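Local coordinates for serine-tRNA ligase (PDB 6BLJ), which attaches serine to tRNA(Ser) in the cytosol, activating the amino acid with ATP as a class II aminoacyl-tRNA synthetase, at the interface of chains A and B. Sequence-based numbering; all coordinates share one arbitrary frame. Chains: chain A/B, Serine-tRNA ligase.

Contact 1: the interface of chains A and B. Residues chain A 245-249; chain B 210, 215, 313, 332.
B:Gln332 reaches across the dimer interface and places its carboxamide on the chain A segment from A:Tyr245 to A:Phe248, where both ends of the amide are used. Its NE2 donates to the phenol oxygen OH of A:Tyr245 at 2.9 Å; the bond is nearly straight (173° at H) and lies in the amide plane. The same NE2 also gives a hydrogen to the backbone O of A:Thr246 at 3.2 Å, again close to the amide plane and within the carbonyl plane of the acceptor. At the other end, OE1 accepts from the backbone N of A:Phe248 at 2.8 Å, the donor tilted moderately from the plane of the side-chain C=O.

The amide also has an aromatic neighbour. NE2 sits over the centre of the A:Phe248 ring, 3.2 Å above its plane, with ring and amide planes 30° apart. This placement, with bonds at both amide ends, should restrict rotation of the carboxamide. B:Gln332 attains this reach with CG anti to its backbone N (chi1 173°) and an extended chain beyond.

Around this centre lie van der Waals contacts. Among the apolar ring pairs, CE2 of A:Tyr245 lies 3.8 Å from CE2 of B:Tyr215. On the other flank, CZ of A:Phe249 approaches CD1 of B:Phe313 at 3.8 Å, the two side chains running past each other in opposite directions; B:Phe313 also borders A:Phe248. Carbon also meets carbonyl oxygen: CD of A:Pro247 lies against the O of B:Tyr215, and CA of B:Gly210, ending helix 203-210, nears the O of A:Phe249.

In the second shell, the OH of B:Tyr215 donates to the backbone O of B:Gln332 at 2.7 Å, tying the ring whose CE2 edge meets A:Tyr245 to the start of strand 332-342. The patch thus fastens the loop holding the class II motif 1 proline, A:Pro247, to the partner's motif 2 strands, 304-313 and 332-342, supporting the seryl-tRNA synthetase dimer.

Contact 2: the interface of chains A and B. Residues chain A 226, 229-230, 474; chain B 226, 230, 474.
A:Leu226 and B:Leu226 meet through their CD2 methyls, 3.6 Å apart, where the 220-238 helices of the two subunits pack about the two-fold axis. The side chains pass in opposite directions, and each sends its other methyl towards the partner helix. CD1 of B:Leu226 lies 3.6 Å from CA of A:Asn230, and CD1 of A:Leu226 lies 3.7 Å from CA of B:Asn230. These reciprocal contacts fit each leucine against the backbone of the opposite helix about one turn further on. A:Gln229 adds a slight contact through its backbone carbonyl carbon to CD1 of B:Leu226.

The polar part of the patch joins the two copies of one asparagine. ND2 of B:Asn230 donates to OD1 of A:Asn230 at 3.2 Å, a bent bond with 138° at H. The amide planes stand 63° apart, so the groups cross rather than pair flat against each other. In both copies CG is anti to the backbone N (chi1 -156° in A:Asn230), but the amides are turned about half a turn apart about CB-CG. This presents an oxygen to a nitrogen, where an exactly symmetric pair would bring like atoms together; the O and N assignment, and with it the bond's direction, rests on the model.

The 3-10 helix 473-475 borders the pair, its nearest atom across being the backbone O: that of A:Tyr474 lies 3.9 Å from ND2 of B:Asn230, too long to count as a hydrogen bond.

Contact 1: the interface of chains A and B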
loop_
_atom_site.group_PDB
_atom_site.type_symbol
_atom_site.label_atom_id
_atom_site.label_comp_id
_atom_site.label_asym_id
_atom_site.label_seq_id
_atom_site.Cartn_x
_atom_site.Cartn_y
_atom_site.Cartn_z
ATOM N N TYR A 245 -4.526 -8.855 27.634
ATOM C CA TYR A 245 -4.300 -9.487 26.338
ATOM C C TYR A 245 -5.301 -8.883 25.350
ATOM O O TYR A 245 -6.477 -8.737 25.682
ATOM C CB TYR A 245 -4.495 -11.004 26.473
ATOM C CG TYR A 245 -4.528 -11.801 25.191
ATOM C CD1 TYR A 245 -3.365 -12.388 24.671
ATOM C CD2 TYR A 245 -5.724 -12.001 24.512
ATOM C CE1 TYR A 245 -3.400 -13.136 23.486
ATOM C CE2 TYR A 245 -5.772 -12.730 23.320
ATOM C CZ TYR A 245 -4.614 -13.304 22.815
ATOM O OH TYR A 245 -4.691 -14.051 21.651
ATOM N N THR A 246 -4.832 -8.502 24.168
ATOM C CA THR A 246 -5.597 -7.660 23.255
ATOM C C THR A 246 -5.997 -8.382 21.967
ATOM O O THR A 246 -5.413 -9.409 21.609
ATOM C CB THR A 246 -4.770 -6.419 22.876
ATOM O OG1 THR A 246 -3.695 -6.800 21.991
ATOM C CG2 THR A 246 -4.159 -5.778 24.112
ATOM N N PRO A 247 -6.995 -7.862 21.238
ATOM C CA PRO A 247 -7.125 -8.226 19.825
ATOM C C PRO A 247 -5.824 -7.924 19.114
ATOM O O PRO A 247 -5.146 -6.943 19.420
ATOM C CB PRO A 247 -8.260 -7.319 19.314
ATOM C CG PRO A 247 -9.070 -6.965 20.570
ATOM C CD PRO A 247 -8.010 -6.861 21.652
ATOM N N PHE A 248 -5.467 -8.790 18.173
ATOM C CA PHE A 248 -4.350 -8.518 17.282
ATOM C C PHE A 248 -4.813 -7.854 15.986
ATOM O O PHE A 248 -3.960 -7.507 15.162
ATOM C CB PHE A 248 -3.580 -9.827 16.946
ATOM C CG PHE A 248 -2.993 -10.569 18.158
ATOM C CD1 PHE A 248 -3.028 -10.031 19.438
ATOM C CD2 PHE A 248 -2.390 -11.816 17.987
ATOM C CE1 PHE A 248 -2.501 -10.738 20.542
ATOM C CE2 PHE A 248 -1.847 -12.524 19.083
ATOM C CZ PHE A 248 -1.902 -11.981 20.358
ATOM N N PHE A 249 -6.138 -7.718 15.794
ATOM C CA PHE A 249 -6.828 -6.991 14.723
ATOM C C PHE A 249 -7.398 -5.689 15.254
ATOM O O PHE A 249 -7.961 -5.672 16.346
ATOM C CB PHE A 249 -8.125 -7.673 14.224
ATOM C CG PHE A 249 -7.992 -9.036 13.700
ATOM C CD1 PHE A 249 -6.845 -9.463 13.083
ATOM C CD2 PHE A 249 -9.082 -9.897 13.790
ATOM C CE1 PHE A 249 -6.773 -10.743 12.572
ATOM C CE2 PHE A 249 -9.017 -11.165 13.288
ATOM C CZ PHE A 249 -7.858 -11.598 12.683
ATOM N N GLY B 210 -11.911 -4.710 17.787
ATOM C CA GLY B 210 -11.461 -5.762 16.899
ATOM C C GLY B 210 -12.501 -6.393 15.994
ATOM O O GLY B 210 -12.165 -7.293 15.221
ATOM N N TYR B 215 -12.162 -9.643 21.751
ATOM C CA TYR B 215 -12.159 -9.623 23.212
ATOM C C TYR B 215 -10.819 -9.117 23.738
ATOM O O TYR B 215 -9.783 -9.291 23.094
ATOM C CB TYR B 215 -12.445 -11.022 23.789
ATOM C CG TYR B 215 -11.371 -12.076 23.431
ATOM C CD1 TYR B 215 -11.382 -12.734 22.207
ATOM C CD2 TYR B 215 -10.374 -12.416 24.334
ATOM C CE1 TYR B 215 -10.405 -13.694 21.882
ATOM C CE2 TYR B 215 -9.408 -13.378 24.028
ATOM C CZ TYR B 215 -9.439 -14.013 22.793
ATOM O OH TYR B 215 -8.489 -14.968 22.480
ATOM N N PHE B 313 -5.965 -18.069 13.796
ATOM C CA PHE B 313 -6.931 -17.102 13.282
ATOM C C PHE B 313 -7.940 -17.805 12.386
ATOM O O PHE B 313 -7.554 -18.523 11.456
ATOM C CB PHE B 313 -6.208 -16.003 12.501
ATOM C CG PHE B 313 -5.126 -15.321 13.286
ATOM C CD1 PHE B 313 -5.380 -14.137 13.964
ATOM C CD2 PHE B 313 -3.848 -15.866 13.345
ATOM C CE1 PHE B 313 -4.360 -13.491 14.682
ATOM C CE2 PHE B 313 -2.835 -15.221 14.051
ATOM C CZ PHE B 313 -3.101 -14.041 14.716
ATOM N N GLN B 332 -9.498 -15.534 17.184
ATOM C CA GLN B 332 -8.098 -15.438 17.565
ATOM C C GLN B 332 -7.905 -16.168 18.886
ATOM O O GLN B 332 -8.557 -15.823 19.873
ATOM C CB GLN B 332 -7.692 -13.969 17.691
ATOM C CG GLN B 332 -6.297 -13.727 18.235
ATOM C CD GLN B 332 -6.104 -12.266 18.630
ATOM O OE1 GLN B 332 -6.470 -11.368 17.877
ATOM N NE2 GLN B 332 -5.551 -12.027 19.824
#

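Contact 2: the interface of chains A and B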
loop_
_atom_site.group_PDB
_atom_site.type_symbol
_atom_site.label_atom_id
_atom_site.label_comp_id
_atom_site.label_asym_id
_atom_site.label_seq_id
_atom_site.Cartn_x
_atom_site.Cartn_y
_atom_site.Cartn_z
ATOM N N LEU A 226 8.872 -18.045 26.029
ATOM C CA LEU A 226 7.772 -18.051 26.984
ATOM C C LEU A 226 8.215 -17.576 28.356
ATOM O O LEU A 226 7.468 -16.865 29.033
ATOM C CB LEU A 226 7.167 -19.446 27.111
ATOM C CG LEU A 226 5.972 -19.796 26.246
ATOM C CD1 LEU A 226 5.447 -21.123 26.718
ATOM C CD2 LEU A 226 4.914 -18.722 26.438
ATOM N N GLN A 229 8.170 -13.848 28.561
ATOM C CA GLN A 229 6.815 -13.321 28.630
ATOM C C GLN A 229 6.225 -13.531 30.017
ATOM O O GLN A 229 5.615 -12.624 30.588
ATOM C CB GLN A 229 5.934 -13.997 27.577
ATOM C CG GLN A 229 6.254 -13.620 26.150
ATOM C CD GLN A 229 5.603 -14.574 25.183
ATOM O OE1 GLN A 229 6.262 -15.157 24.321
ATOM N NE2 GLN A 229 4.307 -14.785 25.357
ATOM N N ASN A 230 6.368 -14.750 30.553
ATOM C CA ASN A 230 5.801 -15.078 31.858
ATOM C C ASN A 230 6.420 -14.222 32.961
ATOM O O ASN A 230 5.717 -13.722 33.854
ATOM C CB ASN A 230 6.031 -16.564 32.128
ATOM C CG ASN A 230 5.045 -17.153 33.120
ATOM O OD1 ASN A 230 4.630 -18.300 32.989
ATOM N ND2 ASN A 230 4.674 -16.372 34.129
ATOM N N TYR A 474 11.513 -20.091 35.460
ATOM C CA TYR A 474 10.477 -20.034 34.440
ATOM C C TYR A 474 10.709 -21.023 33.308
ATOM O O TYR A 474 9.877 -21.111 32.398
ATOM C CB TYR A 474 10.388 -18.615 33.877
ATOM C CG TYR A 474 9.847 -17.589 34.853
ATOM C CD1 TYR A 474 8.486 -17.371 34.964
ATOM C CD2 TYR A 474 10.702 -16.841 35.657
ATOM C CE1 TYR A 474 7.982 -16.433 35.852
ATOM C CE2 TYR A 474 10.205 -15.896 36.543
ATOM C CZ TYR A 474 8.840 -15.696 36.628
ATOM O OH TYR A 474 8.314 -14.771 37.500
ATOM N N LEU B 226 -1.352 -17.843 30.030
ATOM C CA LEU B 226 0.067 -18.137 29.881
ATOM C C LEU B 226 0.446 -19.424 30.595
ATOM O O LEU B 226 1.227 -20.228 30.068
ATOM C CB LEU B 226 0.916 -16.992 30.436
ATOM C CG LEU B 226 1.698 -16.182 29.421
ATOM C CD1 LEU B 226 2.652 -15.292 30.153
ATOM C CD2 LEU B 226 2.446 -17.118 28.491
ATOM N N ASN B 230 2.520 -22.441 29.011
ATOM C CA ASN B 230 3.802 -22.814 29.591
ATOM C C ASN B 230 3.781 -24.258 30.074
ATOM O O ASN B 230 4.730 -25.017 29.838
ATOM C CB ASN B 230 4.151 -21.858 30.723
ATOM C CG ASN B 230 5.637 -21.805 31.002
ATOM O OD1 ASN B 230 6.327 -22.832 30.951
ATOM N ND2 ASN B 230 6.140 -20.620 31.308
ATOM N N TYR B 474 2.687 -22.428 37.934
ATOM C CA TYR B 474 2.839 -21.636 36.726
ATOM C C TYR B 474 2.205 -20.257 36.836
ATOM O O TYR B 474 2.355 -19.450 35.909
ATOM C CB TYR B 474 2.247 -22.386 35.531
ATOM C CG TYR B 474 3.055 -23.592 35.120
ATOM C CD1 TYR B 474 4.114 -23.464 34.237
ATOM C CD2 TYR B 474 2.772 -24.854 35.633
ATOM C CE1 TYR B 474 4.870 -24.567 33.854
ATOM C CE2 TYR B 474 3.515 -25.964 35.261
ATOM C CZ TYR B 474 4.563 -25.811 34.364
ATOM O OH TYR B 474 5.309 -26.902 33.982
#

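Contact 1 and contact 2 belong to one two-fold symmetric interface, and the centres of their C-alpha atoms are about 20 Å apart. They share no residue, yet helix 220-238 of contact 2 is followed by strand 242-245, which leads into the loop used in contact 1; together these form motif 1. Contact 2 joins equivalent residues around the axis, whereas contact 1 pairs different segments and recurs with the chains exchanged. The central helix packing and the flanking glutamine-centred attachments thus secure the same subunit pair at separate points, which would limit relative rotation of the two catalytic cores.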